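Local coordinates for phenylalanine hydroxylase (Colwellia psychrerythraea, PDB 2V27), which probably hydroxylates L-phenylalanine to L-tyrosine at a mononuclear iron, using tetrahydrobiopterin and molecular oxygen, in the first step of phenylalanine breakdown, at residues Ala52-Pro57 with Lys69-Ser74; Phe91-Leu94 with Lys98-Pro101; Arg155-Arg160 with Leu254-Ala259; Phe168-Thr173 with Asp192-Asn197; Lys203-Leu208 with Asp234-Phe239. All coordinates share one frame; numbering follows the deposited sequence.

Contact 1 of 5, residues Ala52-Pro57 with Lys69-Ser74; sequences AKLNLP and KVLKVS
V70 lays its CG1 methyl over the end of helix 45-54, where it meets both the backbone carbonyl of K53 and the side chain of L54. The tightest approach is CG1 of V70 to O of K53, 3.3 Å, a methyl lying against a carbonyl oxygen rather than a polar bond. Beside it, CD2 of L54 rests 3.8 Å from CG1 of V70, the two branched side chains crossing obliquely. V70 holds this methyl anti to its backbone N (chi1 177°), which swings CG1 across to the other helix. The same CD2 of L54 also reaches CD2 of L71, at 4.2 Å, a looser touch between two buried leucines. Helices 45-54 and 64-75 thus meet as successive helices of the aromatic amino acid hydroxylase fold, the first by its C-terminal turn: N55, with positive phi, leaves the helix directly after L54. Both leucines also pack on helix 120-131, which carries the iron ligands H122 and H127: L54 on C128 and P129, L71 on L131. Within helix 64-75 the hydroxyl of S74 turns back on the chain, OG donating to O of V70 at 2.8 Å. That carbonyl also accepts the backbone N of S74 at 3.0 Å, the two donors arriving from opposite faces of its plane. K53 adds a looser touch from its CB, 4.3 Å from CG1 of V70.

Contact 2 of 5, residues Phe91-Leu94 with Lys98-Pro101; sequences FFRL and KKFP. With SO4 (sulfate ion), chain F.
L94 packs its side chain against K99 and P101 just where helix 88-96 ends in a Schellman motif and the chain turns into strand 99-103. K98, with positive phi, is the C-prime residue, and N of K99 donates to O of L94 at 2.9 Å. Apolar packing follows: CD1 of L94 meets CG of P101 at 3.8 Å, and CD1 of F91 approaches that same CG at 3.9 Å, while CD2 of L94 lies 4.0 Å from CD of K99. The ionic part gathers round a sulfate, probably from the crystallisation liquor and also hydrogen-bonded to the hydroxyl of Y80. R93 bends at chi2 (-91°) and chi3 to bring its guanidinium edge to the anion, where NH1 donates to sulfate O1 at 2.9 Å. E90 and E97 also bridge to this arginine, and E97 to K99 as well. A methionine in place of K99 would probably leave sulfate O3 without its ammonium donor and E97 with R93 but no lysine to pair with. K99 runs extended beyond CG, and its NZ ends 2.8 Å from sulfate O3.

Contact 3 of 5, residues Arg155-Arg160 with Leu254-Ala259; sequences RVFLAR and LGLHEA
L256 sets its CD2 methyl over one face of the R160 guanidinium, 3.6 Å above the plane and offset toward the rim. The closest atom is NH1 of R160, 3.7 Å from CD2 of L256. The arginine leaves its helix with CG anti to the backbone N (chi1 175°) and bends at chi3 (-66°), bringing the flat group in front of the leucine. NH1 also donates to the carbonyl of L211, which helps fix the guanidinium while the methyl covers its face. F157 contributes less: its CE1 stands 4.5 Å from CD2 of L256, whereas one face of its ring receives NH1 of R160, 3.3 Å above the plane near the rim. The ring is also backed by V248, A251 and E252 of helix 241-254. G255, with positive phi, is the first residue past that helix, and L256 follows it in the connection to helix 261-265. The result is helix-against-loop packing that ties helix 152-167, whose last residue is iron ligand E167, to the C-terminal part of the hydroxylase fold.

Contact 4 of 5, residues Phe168-Thr173 with Asp192-Asn197; sequences FGLLDT and DYAMNN
L170 points its CD2 methyl at helix 188-196 and touches two residues of it. CE of M195 lies 4.0 Å from CD2 of L170, and CB of A194 stands 4.2 Å from the same methyl. The side chains of L170 and M195 lie alongside each other, running in opposing senses. The methionine reaches the strand because its chain folds at chi2 (-63°) and again at chi3 (91°), carrying CE back to L170. Around this first shell, M195 also packs on L177 and I179 of strand 176-179, A194 on V184, and L170 on Y224 of strand 223-227. Backbone hydrogen bonds of L170 with Y225 and L227 hold strand 170-173 in the mixed sheet against which the helix rests. Farther out, ND2 of N196 donates to OD2 of D192 at 2.8 Å, joining two side chains one helical turn apart. The A194 carbonyl accepts from R202, linking the helix end to strand 201-204. With three apolar side chains and no hydrogen bond between the segments, helix and strand are joined here by dispersion and hydrophobic burial.

Contact 5 of 5, residues Lys203-Leu208 with Asp234-Phe239; sequences KPFDIL and DEIRKF
I207 and I236 meet tip to tip, CD1 of I207 lying 3.9 Å from CG2 of I236 and equally far from its CD1. F205 closes the same cluster from the side of strand 201-204: its ring atom CE2 comes to 3.9 Å from CD1 of I236. CG1 of I207 stands anti to the backbone N (chi1 -174°), which sends CD1 across to helix 233-237. I236 divides its branches, CG2 meeting I207, and CD1 meeting both I207 and F205. This is the tight part, with I236 buried and backed by Y139 of helix 134-147, and F205 by L161 and T165 of helix 152-167. F239 makes the looser touch, its CE1 4.4 Å from CD1 of I207, while one ring face carries O of E235, 3.7 Å above its centre; E235 and K238 are exposed. Away from the contact, toward helix 134-147, NH1 of R237 pairs with OD1 of D234 at 3.4 Å in a salt bridge, and OD1 also bonds the S135 hydroxyl. D206, facing away from the helix, is the N-cap of helix 207-211, OD1 accepting from N of D209. Methyl and ring carbons thus join the two segments, while D206, D234 and R237 find polar partners away from this interface.

Overall arrangement
The five contacts surround the iron site of H122, H127 and E167 without supplying a ligand. In contact 2 the side chain of F91 is about 8 Å from the bound iron ion; the side chains of L71 in contact 1 and L170 in contact 4 stand about 13 and 14 Å from it. Contacts 1 and 3 lie on opposite sides of the chain's centre, their centres 35 Å apart. Contact 2 touches contact 3, CE1 of F92 meeting CG of R155 at 3.7 Å, and contact 3 touches contact 5 through CD1 of L254 and CD2 of L208, 3.9 Å. Contacts 4 and 5, both nested within the chain span closed by contact 3, reach the same mixed sheet, with centres 18 Å apart.

Contact 1 of 5, residues Ala52-Pro57 with Lys69-Ser74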
# COMPACT_ATOMS: atom_id res chain seq x y z
N ALA B 52 -15.81 -28.21 9.05
CA ALA B 52 -16.76 -29.24 9.51
C ALA B 52 -16.00 -30.18 10.48
O ALA B 52 -16.58 -30.63 11.50
CB ALA B 52 -17.24 -30.00 8.37
N LYS B 53 -14.73 -30.47 10.18
CA LYS B 53 -13.91 -31.24 11.13
C LYS B 53 -13.61 -30.53 12.43
O LYS B 53 -13.57 -31.20 13.46
CB LYS B 53 -12.60 -31.69 10.48
CG LYS B 53 -12.81 -32.68 9.36
CD LYS B 53 -11.49 -33.08 8.66
CE LYS B 53 -11.75 -34.00 7.50
NZ LYS B 53 -10.44 -34.42 6.85
N LEU B 54 -13.31 -29.22 12.42
CA LEU B 54 -12.95 -28.49 13.65
C LEU B 54 -14.14 -28.20 14.55
O LEU B 54 -13.98 -28.14 15.77
CB LEU B 54 -12.25 -27.14 13.37
CG LEU B 54 -10.86 -27.26 12.77
CD1 LEU B 54 -10.34 -25.84 12.60
CD2 LEU B 54 -9.89 -28.09 13.61
N ASN B 55 -15.31 -27.95 13.95
CA ASN B 55 -16.48 -27.54 14.71
C ASN B 55 -16.13 -26.44 15.71
O ASN B 55 -16.42 -26.54 16.89
CB ASN B 55 -17.12 -28.79 15.35
CG ASN B 55 -18.42 -28.50 16.13
OD1 ASN B 55 -19.09 -27.52 15.91
ND2 ASN B 55 -18.78 -29.46 17.02
N LEU B 56 -15.56 -25.35 15.20
CA LEU B 56 -15.16 -24.22 16.03
C LEU B 56 -16.38 -23.56 16.70
O LEU B 56 -17.47 -23.50 16.11
CB LEU B 56 -14.43 -23.17 15.17
CG LEU B 56 -13.08 -23.65 14.59
CD1 LEU B 56 -12.58 -22.53 13.68
CD2 LEU B 56 -12.03 -23.98 15.64
N PRO B 57 -16.18 -23.03 17.92
CA PRO B 57 -17.31 -22.32 18.57
C PRO B 57 -17.47 -20.97 17.88
O PRO B 57 -16.46 -20.33 17.49
CB PRO B 57 -16.85 -22.14 20.02
CG PRO B 57 -15.26 -22.27 20.00
CD PRO B 57 -14.94 -23.08 18.74
N LYS B 69 -6.67 -31.17 19.52
CA LYS B 69 -7.18 -32.56 19.55
C LYS B 69 -7.70 -33.04 18.22
O LYS B 69 -7.58 -34.22 17.89
CB LYS B 69 -8.23 -32.78 20.64
CG LYS B 69 -9.65 -32.32 20.30
CD LYS B 69 -10.53 -32.47 21.55
CE LYS B 69 -12.00 -32.52 21.19
NZ LYS B 69 -12.73 -32.48 22.51
N VAL B 70 -8.24 -32.11 17.42
CA VAL B 70 -8.77 -32.48 16.09
C VAL B 70 -7.66 -32.49 15.03
O VAL B 70 -7.61 -33.35 14.17
CB VAL B 70 -9.89 -31.47 15.63
CG1 VAL B 70 -10.39 -31.81 14.22
CG2 VAL B 70 -11.04 -31.40 16.71
N LEU B 71 -6.74 -31.52 15.13
CA LEU B 71 -5.55 -31.58 14.25
C LEU B 71 -4.75 -32.90 14.52
O LEU B 71 -4.18 -33.51 13.61
CB LEU B 71 -4.64 -30.39 14.52
CG LEU B 71 -5.24 -28.99 14.20
CD1 LEU B 71 -4.15 -27.98 14.36
CD2 LEU B 71 -5.86 -28.97 12.81
N LYS B 72 -4.70 -33.35 15.77
CA LYS B 72 -3.90 -34.54 16.09
C LYS B 72 -4.51 -35.76 15.40
O LYS B 72 -3.77 -36.53 14.74
CB LYS B 72 -3.84 -34.73 17.59
CG LYS B 72 -2.69 -33.95 18.21
CD LYS B 72 -2.77 -33.77 19.72
CE LYS B 72 -1.68 -32.83 20.15
NZ LYS B 72 -1.91 -32.36 21.52
N VAL B 73 -5.84 -35.92 15.46
CA VAL B 73 -6.44 -37.08 14.83
C VAL B 73 -6.51 -37.01 13.32
O VAL B 73 -6.47 -38.04 12.65
CB VAL B 73 -7.82 -37.45 15.47
CG1 VAL B 73 -7.65 -37.68 16.96
CG2 VAL B 73 -8.85 -36.37 15.23
N SER B 74 -6.56 -35.81 12.75
CA SER B 74 -6.67 -35.70 11.28
C SER B 74 -5.31 -35.81 10.58
O SER B 74 -5.16 -36.55 9.62
CB SER B 74 -7.39 -34.40 10.85
OG SER B 74 -6.81 -33.28 11.53

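Contact 2 of 5, residues Phe91-Leu94 with Lys98-Pro101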
# COMPACT_ATOMS: atom_id res chain seq x y z
N PHE B 91 10.48 -20.79 14.03
CA PHE B 91 9.29 -21.02 13.21
C PHE B 91 9.44 -22.27 12.33
O PHE B 91 8.56 -23.15 12.32
CB PHE B 91 9.03 -19.80 12.34
CG PHE B 91 7.76 -19.92 11.54
CD1 PHE B 91 6.53 -19.56 12.10
CD2 PHE B 91 7.81 -20.42 10.23
CE1 PHE B 91 5.35 -19.69 11.36
CE2 PHE B 91 6.62 -20.56 9.49
CZ PHE B 91 5.41 -20.18 10.06
N PHE B 92 10.55 -22.37 11.59
CA PHE B 92 10.84 -23.55 10.79
C PHE B 92 10.88 -24.84 11.66
O PHE B 92 10.31 -25.87 11.31
CB PHE B 92 12.14 -23.42 9.97
CG PHE B 92 12.03 -22.42 8.86
CD1 PHE B 92 12.74 -21.24 8.92
CD2 PHE B 92 11.25 -22.69 7.75
CE1 PHE B 92 12.64 -20.30 7.88
CE2 PHE B 92 11.16 -21.74 6.68
CZ PHE B 92 11.84 -20.56 6.78
N ARG B 93 11.57 -24.76 12.79
CA ARG B 93 11.66 -25.93 13.68
C ARG B 93 10.26 -26.38 14.12
O ARG B 93 9.93 -27.61 14.02
CB ARG B 93 12.50 -25.56 14.90
CG ARG B 93 12.88 -26.77 15.78
CD ARG B 93 11.85 -27.00 16.90
NE ARG B 93 11.86 -25.98 17.95
CZ ARG B 93 11.17 -26.09 19.08
NH1 ARG B 93 10.46 -27.19 19.27
NH2 ARG B 93 11.20 -25.14 20.01
N LEU B 94 9.43 -25.44 14.57
CA LEU B 94 8.05 -25.83 14.96
C LEU B 94 7.27 -26.47 13.82
O LEU B 94 6.70 -27.56 14.02
CB LEU B 94 7.29 -24.69 15.63
CG LEU B 94 7.99 -24.24 16.94
CD1 LEU B 94 7.39 -22.86 17.28
CD2 LEU B 94 7.73 -25.25 18.09
N LYS B 98 5.43 -30.36 13.14
CA LYS B 98 3.95 -30.37 13.05
C LYS B 98 3.33 -29.64 14.26
O LYS B 98 2.25 -30.00 14.77
CB LYS B 98 3.35 -31.77 12.80
CG LYS B 98 4.08 -32.51 11.69
CD LYS B 98 3.80 -34.01 11.59
CE LYS B 98 2.37 -34.29 11.34
NZ LYS B 98 2.09 -35.80 11.13
N LYS B 99 3.99 -28.54 14.63
CA LYS B 99 3.52 -27.60 15.63
C LYS B 99 3.30 -26.24 14.96
O LYS B 99 4.24 -25.62 14.45
CB LYS B 99 4.56 -27.50 16.74
CG LYS B 99 4.70 -28.81 17.55
CD LYS B 99 6.03 -28.83 18.29
CE LYS B 99 6.20 -30.26 18.92
NZ LYS B 99 7.53 -30.40 19.62
N PHE B 100 2.05 -25.81 14.91
CA PHE B 100 1.72 -24.52 14.27
C PHE B 100 1.65 -23.40 15.31
O PHE B 100 0.80 -23.43 16.18
CB PHE B 100 0.38 -24.63 13.53
CG PHE B 100 0.19 -23.52 12.50
CD1 PHE B 100 0.95 -23.53 11.35
CD2 PHE B 100 -0.68 -22.47 12.73
CE1 PHE B 100 0.83 -22.50 10.36
CE2 PHE B 100 -0.80 -21.41 11.76
CZ PHE B 100 -0.03 -21.45 10.59
N PRO B 101 2.55 -22.42 15.23
CA PRO B 101 2.61 -21.42 16.28
C PRO B 101 1.36 -20.50 16.26
O PRO B 101 0.95 -20.04 15.19
CB PRO B 101 3.89 -20.62 15.94
CG PRO B 101 4.68 -21.47 14.93
CD PRO B 101 3.59 -22.23 14.19
S SO4 F . 8.76 -28.16 22.35
O1 SO4 F . 9.04 -26.81 21.75
O2 SO4 F . 8.72 -27.93 23.81
O3 SO4 F . 7.50 -28.73 21.88
O4 SO4 F . 9.90 -29.06 21.96

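Contact 3 of 5, residues Arg155-Arg160 with Leu254-Ala259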
# COMPACT_ATOMS: atom_id res chain seq x y z
N ARG B 155 16.12 -18.35 3.21
CA ARG B 155 14.91 -18.18 4.04
C ARG B 155 14.01 -17.06 3.45
O ARG B 155 12.77 -17.20 3.53
CB ARG B 155 15.27 -18.03 5.54
CG ARG B 155 15.74 -19.38 6.15
CD ARG B 155 16.18 -19.30 7.62
NE ARG B 155 16.33 -20.61 8.27
CZ ARG B 155 16.82 -20.78 9.51
NH1 ARG B 155 17.14 -19.69 10.25
NH2 ARG B 155 16.94 -22.00 10.02
N VAL B 156 14.59 -16.01 2.85
CA VAL B 156 13.82 -14.90 2.19
C VAL B 156 12.98 -15.52 1.04
O VAL B 156 11.77 -15.23 0.91
CB VAL B 156 14.72 -13.71 1.65
CG1 VAL B 156 13.93 -12.70 0.81
CG2 VAL B 156 15.44 -12.99 2.82
N PHE B 157 13.60 -16.40 0.26
CA PHE B 157 12.90 -17.07 -0.85
C PHE B 157 11.83 -18.00 -0.34
O PHE B 157 10.76 -18.06 -0.92
CB PHE B 157 13.92 -17.83 -1.73
CG PHE B 157 14.66 -16.93 -2.70
CD1 PHE B 157 14.15 -16.75 -3.99
CD2 PHE B 157 15.81 -16.23 -2.30
CE1 PHE B 157 14.80 -15.87 -4.92
CE2 PHE B 157 16.46 -15.36 -3.20
CZ PHE B 157 15.96 -15.20 -4.51
N LEU B 158 12.13 -18.71 0.76
CA LEU B 158 11.14 -19.60 1.35
C LEU B 158 9.93 -18.78 1.85
O LEU B 158 8.80 -19.13 1.57
CB LEU B 158 11.82 -20.39 2.51
CG LEU B 158 12.85 -21.41 2.03
CD1 LEU B 158 13.47 -22.15 3.25
CD2 LEU B 158 12.15 -22.37 1.08
N ALA B 159 10.18 -17.70 2.59
CA ALA B 159 9.07 -16.83 3.05
C ALA B 159 8.17 -16.32 1.88
O ALA B 159 6.96 -16.17 2.07
CB ALA B 159 9.61 -15.64 3.89
N ARG B 160 8.77 -16.10 0.72
CA ARG B 160 8.08 -15.61 -0.46
C ARG B 160 7.16 -16.73 -0.97
O ARG B 160 5.95 -16.52 -1.28
CB ARG B 160 9.11 -15.16 -1.54
CG ARG B 160 8.52 -14.75 -2.87
CD ARG B 160 9.66 -14.26 -3.80
NE ARG B 160 10.31 -13.05 -3.31
CZ ARG B 160 11.61 -12.92 -3.13
NH1 ARG B 160 12.44 -13.93 -3.46
NH2 ARG B 160 12.08 -11.78 -2.62
N LEU B 254 18.50 -15.84 -12.53
CA LEU B 254 17.63 -15.03 -13.39
C LEU B 254 17.37 -13.64 -12.85
O LEU B 254 17.06 -12.72 -13.62
CB LEU B 254 16.30 -15.77 -13.57
CG LEU B 254 16.39 -17.04 -14.44
CD1 LEU B 254 15.15 -17.87 -14.25
CD2 LEU B 254 16.58 -16.67 -15.94
N GLY B 255 17.52 -13.51 -11.54
CA GLY B 255 17.18 -12.28 -10.79
C GLY B 255 15.67 -12.18 -10.56
O GLY B 255 14.86 -12.86 -11.20
N LEU B 256 15.30 -11.31 -9.63
CA LEU B 256 13.89 -11.09 -9.37
C LEU B 256 13.18 -10.54 -10.58
O LEU B 256 13.76 -9.77 -11.34
CB LEU B 256 13.70 -10.12 -8.20
CG LEU B 256 14.18 -10.58 -6.82
CD1 LEU B 256 13.99 -9.45 -5.79
CD2 LEU B 256 13.49 -11.85 -6.37
N HIS B 257 11.91 -10.86 -10.72
CA HIS B 257 11.02 -10.18 -11.65
C HIS B 257 11.07 -8.68 -11.35
O HIS B 257 11.25 -8.26 -10.18
CB HIS B 257 9.56 -10.57 -11.41
CG HIS B 257 9.10 -11.83 -12.07
ND1 HIS B 257 9.07 -11.95 -13.45
CD2 HIS B 257 8.55 -12.98 -11.56
CE1 HIS B 257 8.55 -13.13 -13.76
NE2 HIS B 257 8.25 -13.78 -12.64
N GLU B 258 10.87 -7.86 -12.39
CA GLU B 258 10.71 -6.41 -12.12
C GLU B 258 9.48 -6.26 -11.22
O GLU B 258 8.48 -6.93 -11.45
CB GLU B 258 10.47 -5.64 -13.40
CG GLU B 258 10.48 -4.14 -13.16
CD GLU B 258 10.21 -3.34 -14.42
OE1 GLU B 258 10.19 -3.92 -15.53
OE2 GLU B 258 10.02 -2.12 -14.30
N ALA B 259 9.62 -5.41 -10.22
CA ALA B 259 8.50 -5.12 -9.29
C ALA B 259 7.34 -4.43 -10.02
O ALA B 259 7.56 -3.60 -10.93
CB ALA B 259 8.97 -4.24 -8.21

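Contact 4 of 5, residues Phe168-Thr173 with Asp192-Asn197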
# COMPACT_ATOMS: atom_id res chain seq x y z
N PHE B 168 -1.53 -16.22 0.87
CA PHE B 168 -2.37 -15.59 -0.17
C PHE B 168 -2.74 -16.46 -1.36
O PHE B 168 -3.11 -15.97 -2.42
CB PHE B 168 -1.71 -14.24 -0.61
CG PHE B 168 -1.89 -13.18 0.44
CD1 PHE B 168 -0.99 -13.07 1.49
CD2 PHE B 168 -3.04 -12.38 0.46
CE1 PHE B 168 -1.21 -12.18 2.54
CE2 PHE B 168 -3.27 -11.49 1.50
CZ PHE B 168 -2.33 -11.39 2.55
N GLY B 169 -2.67 -17.77 -1.16
CA GLY B 169 -3.00 -18.70 -2.25
C GLY B 169 -4.46 -18.69 -2.68
O GLY B 169 -5.36 -18.59 -1.85
N LEU B 170 -4.64 -18.78 -3.99
CA LEU B 170 -5.95 -18.91 -4.56
C LEU B 170 -6.05 -20.20 -5.36
O LEU B 170 -5.03 -20.82 -5.70
CB LEU B 170 -6.25 -17.74 -5.53
CG LEU B 170 -6.13 -16.32 -4.94
CD1 LEU B 170 -6.54 -15.29 -6.02
CD2 LEU B 170 -7.04 -16.18 -3.71
N LEU B 171 -7.29 -20.59 -5.65
CA LEU B 171 -7.53 -21.72 -6.59
C LEU B 171 -8.33 -21.25 -7.81
O LEU B 171 -9.29 -20.47 -7.66
CB LEU B 171 -8.31 -22.87 -5.96
CG LEU B 171 -7.88 -23.43 -4.60
CD1 LEU B 171 -8.85 -24.58 -4.27
CD2 LEU B 171 -6.48 -23.94 -4.72
N ASP B 172 -7.94 -21.79 -8.96
CA ASP B 172 -8.73 -21.62 -10.20
C ASP B 172 -9.47 -22.94 -10.48
O ASP B 172 -8.90 -23.93 -10.94
CB ASP B 172 -7.74 -21.28 -11.32
CG ASP B 172 -8.41 -21.08 -12.68
OD1 ASP B 172 -9.65 -20.92 -12.72
OD2 ASP B 172 -7.66 -21.05 -13.69
N THR B 173 -10.74 -22.92 -10.13
CA THR B 173 -11.58 -24.12 -10.15
C THR B 173 -12.63 -24.06 -11.25
O THR B 173 -12.99 -22.98 -11.69
CB THR B 173 -12.28 -24.41 -8.77
OG1 THR B 173 -13.52 -23.67 -8.65
CG2 THR B 173 -11.30 -24.09 -7.55
N ASP B 192 -12.70 -9.79 -0.28
CA ASP B 192 -13.42 -9.06 -1.33
C ASP B 192 -12.42 -8.71 -2.45
O ASP B 192 -12.72 -8.90 -3.62
CB ASP B 192 -13.99 -7.78 -0.75
CG ASP B 192 -14.79 -6.95 -1.78
OD1 ASP B 192 -14.72 -5.72 -1.68
OD2 ASP B 192 -15.55 -7.50 -2.59
N TYR B 193 -11.24 -8.25 -2.10
CA TYR B 193 -10.29 -7.76 -3.09
C TYR B 193 -9.79 -8.95 -3.93
O TYR B 193 -9.76 -8.90 -5.16
CB TYR B 193 -9.14 -7.07 -2.35
CG TYR B 193 -7.99 -6.64 -3.22
CD1 TYR B 193 -7.94 -5.37 -3.85
CD2 TYR B 193 -6.87 -7.48 -3.33
CE1 TYR B 193 -6.81 -4.99 -4.62
CE2 TYR B 193 -5.76 -7.13 -4.08
CZ TYR B 193 -5.72 -5.87 -4.73
OH TYR B 193 -4.59 -5.51 -5.45
N ALA B 194 -9.43 -10.06 -3.26
CA ALA B 194 -8.92 -11.25 -3.96
C ALA B 194 -9.96 -11.82 -4.91
O ALA B 194 -9.59 -12.28 -6.00
CB ALA B 194 -8.46 -12.32 -2.93
N MET B 195 -11.25 -11.77 -4.54
CA MET B 195 -12.27 -12.36 -5.42
C MET B 195 -12.72 -11.39 -6.49
O MET B 195 -13.08 -11.85 -7.56
CB MET B 195 -13.48 -12.78 -4.59
CG MET B 195 -13.15 -13.95 -3.63
SD MET B 195 -12.65 -15.49 -4.47
CE MET B 195 -10.86 -15.33 -4.57
N ASN B 196 -12.76 -10.11 -6.16
CA ASN B 196 -13.54 -9.17 -6.98
C ASN B 196 -12.75 -8.08 -7.71
O ASN B 196 -13.29 -7.45 -8.63
CB ASN B 196 -14.65 -8.51 -6.16
CG ASN B 196 -15.66 -9.54 -5.70
OD1 ASN B 196 -16.09 -10.36 -6.49
ND2 ASN B 196 -15.99 -9.52 -4.42
N ASN B 197 -11.52 -7.79 -7.24
CA ASN B 197 -10.84 -6.61 -7.79
C ASN B 197 -10.45 -6.96 -9.21
O ASN B 197 -9.81 -7.99 -9.43
CB ASN B 197 -9.60 -6.25 -6.97
CG ASN B 197 -8.93 -4.98 -7.54
OD1 ASN B 197 -8.26 -5.05 -8.57
ND2 ASN B 197 -9.23 -3.85 -6.96

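Contact 5 of 5, residues Lys203-Leu208 with Asp234-Phe239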
# COMPACT_ATOMS: atom_id res chain seq x y z
N LYS B 203 -2.31 -15.23 -11.59
CA LYS B 203 -1.41 -16.03 -12.46
C LYS B 203 -1.48 -17.50 -12.07
O LYS B 203 -1.60 -17.83 -10.87
CB LYS B 203 0.04 -15.54 -12.31
CG LYS B 203 0.26 -14.07 -12.74
CD LYS B 203 1.76 -13.68 -12.39
N PRO B 204 -1.33 -18.41 -13.05
CA PRO B 204 -1.22 -19.82 -12.67
C PRO B 204 0.04 -20.07 -11.81
O PRO B 204 1.10 -19.46 -12.04
CB PRO B 204 -1.14 -20.57 -14.02
CG PRO B 204 -0.83 -19.57 -15.01
CD PRO B 204 -1.19 -18.18 -14.50
N PHE B 205 -0.07 -20.94 -10.82
CA PHE B 205 1.08 -21.21 -9.98
C PHE B 205 2.28 -21.76 -10.82
O PHE B 205 2.08 -22.69 -11.62
CB PHE B 205 0.72 -22.20 -8.88
CG PHE B 205 1.85 -22.45 -7.94
CD1 PHE B 205 2.07 -21.65 -6.77
CD2 PHE B 205 2.74 -23.49 -8.22
CE1 PHE B 205 3.18 -21.89 -5.91
CE2 PHE B 205 3.82 -23.72 -7.38
CZ PHE B 205 4.03 -22.89 -6.22
N ASP B 206 3.48 -21.22 -10.59
CA ASP B 206 4.69 -21.78 -11.14
C ASP B 206 5.75 -21.42 -10.12
O ASP B 206 5.93 -20.24 -9.74
CB ASP B 206 4.99 -21.16 -12.49
CG ASP B 206 6.34 -21.61 -13.06
OD1 ASP B 206 7.40 -21.08 -12.66
OD2 ASP B 206 6.33 -22.53 -13.88
N ILE B 207 6.46 -22.43 -9.64
CA ILE B 207 7.30 -22.22 -8.48
C ILE B 207 8.43 -21.23 -8.79
O ILE B 207 8.83 -20.43 -7.94
CB ILE B 207 7.83 -23.57 -7.91
CG1 ILE B 207 8.59 -23.30 -6.60
CG2 ILE B 207 8.64 -24.36 -8.95
CD1 ILE B 207 8.47 -24.48 -5.54
N LEU B 208 9.01 -21.32 -9.99
CA LEU B 208 10.07 -20.37 -10.35
C LEU B 208 9.52 -18.93 -10.41
O LEU B 208 10.14 -18.01 -9.83
CB LEU B 208 10.79 -20.79 -11.68
CG LEU B 208 11.95 -19.90 -12.03
CD1 LEU B 208 13.06 -19.94 -10.98
CD2 LEU B 208 12.47 -20.50 -13.36
N ASP B 234 0.95 -31.13 -3.24
CA ASP B 234 1.73 -32.38 -3.24
C ASP B 234 3.00 -32.31 -4.09
O ASP B 234 4.04 -32.82 -3.67
CB ASP B 234 0.91 -33.58 -3.67
CG ASP B 234 -0.25 -33.87 -2.76
OD1 ASP B 234 -0.37 -33.28 -1.64
OD2 ASP B 234 -1.09 -34.69 -3.20
N GLU B 235 2.92 -31.68 -5.26
CA GLU B 235 4.12 -31.53 -6.13
C GLU B 235 5.31 -30.83 -5.46
O GLU B 235 6.49 -31.25 -5.60
CB GLU B 235 3.80 -30.85 -7.46
CG GLU B 235 5.01 -30.77 -8.41
CD GLU B 235 4.83 -29.78 -9.58
OE1 GLU B 235 3.70 -29.28 -9.75
OE2 GLU B 235 5.82 -29.50 -10.30
N ILE B 236 5.03 -29.77 -4.71
CA ILE B 236 6.08 -29.06 -3.97
C ILE B 236 6.55 -29.86 -2.73
O ILE B 236 7.73 -29.93 -2.40
CB ILE B 236 5.60 -27.63 -3.54
CG1 ILE B 236 4.89 -26.87 -4.68
CG2 ILE B 236 6.76 -26.82 -2.99
CD1 ILE B 236 5.52 -27.00 -6.10
N ARG B 237 5.60 -30.47 -2.05
CA ARG B 237 5.90 -31.23 -0.84
C ARG B 237 6.86 -32.37 -1.19
O ARG B 237 7.72 -32.71 -0.38
CB ARG B 237 4.61 -31.77 -0.22
CG ARG B 237 4.79 -32.74 0.96
CD ARG B 237 3.64 -33.71 0.90
NE ARG B 237 3.97 -34.96 0.25
CZ ARG B 237 3.10 -35.79 -0.33
NH1 ARG B 237 1.80 -35.53 -0.40
NH2 ARG B 237 3.56 -36.90 -0.87
N LYS B 238 6.71 -32.92 -2.39
CA LYS B 238 7.50 -34.09 -2.76
C LYS B 238 8.97 -33.80 -3.08
O LYS B 238 9.78 -34.74 -3.09
CB LYS B 238 6.81 -34.87 -3.88
CG LYS B 238 5.61 -35.67 -3.35
CD LYS B 238 4.92 -36.42 -4.49
CE LYS B 238 3.53 -36.92 -4.14
NZ LYS B 238 2.72 -37.01 -5.38
N PHE B 239 9.32 -32.53 -3.34
CA PHE B 239 10.71 -32.19 -3.66
C PHE B 239 11.60 -32.50 -2.47
O PHE B 239 11.17 -32.41 -1.31
CB PHE B 239 10.88 -30.71 -3.99
CG PHE B 239 10.34 -30.30 -5.35
CD1 PHE B 239 9.60 -29.12 -5.48
CD2 PHE B 239 10.62 -31.05 -6.49
CE1 PHE B 239 9.11 -28.71 -6.72
CE2 PHE B 239 10.13 -30.64 -7.74
CZ PHE B 239 9.37 -29.46 -7.85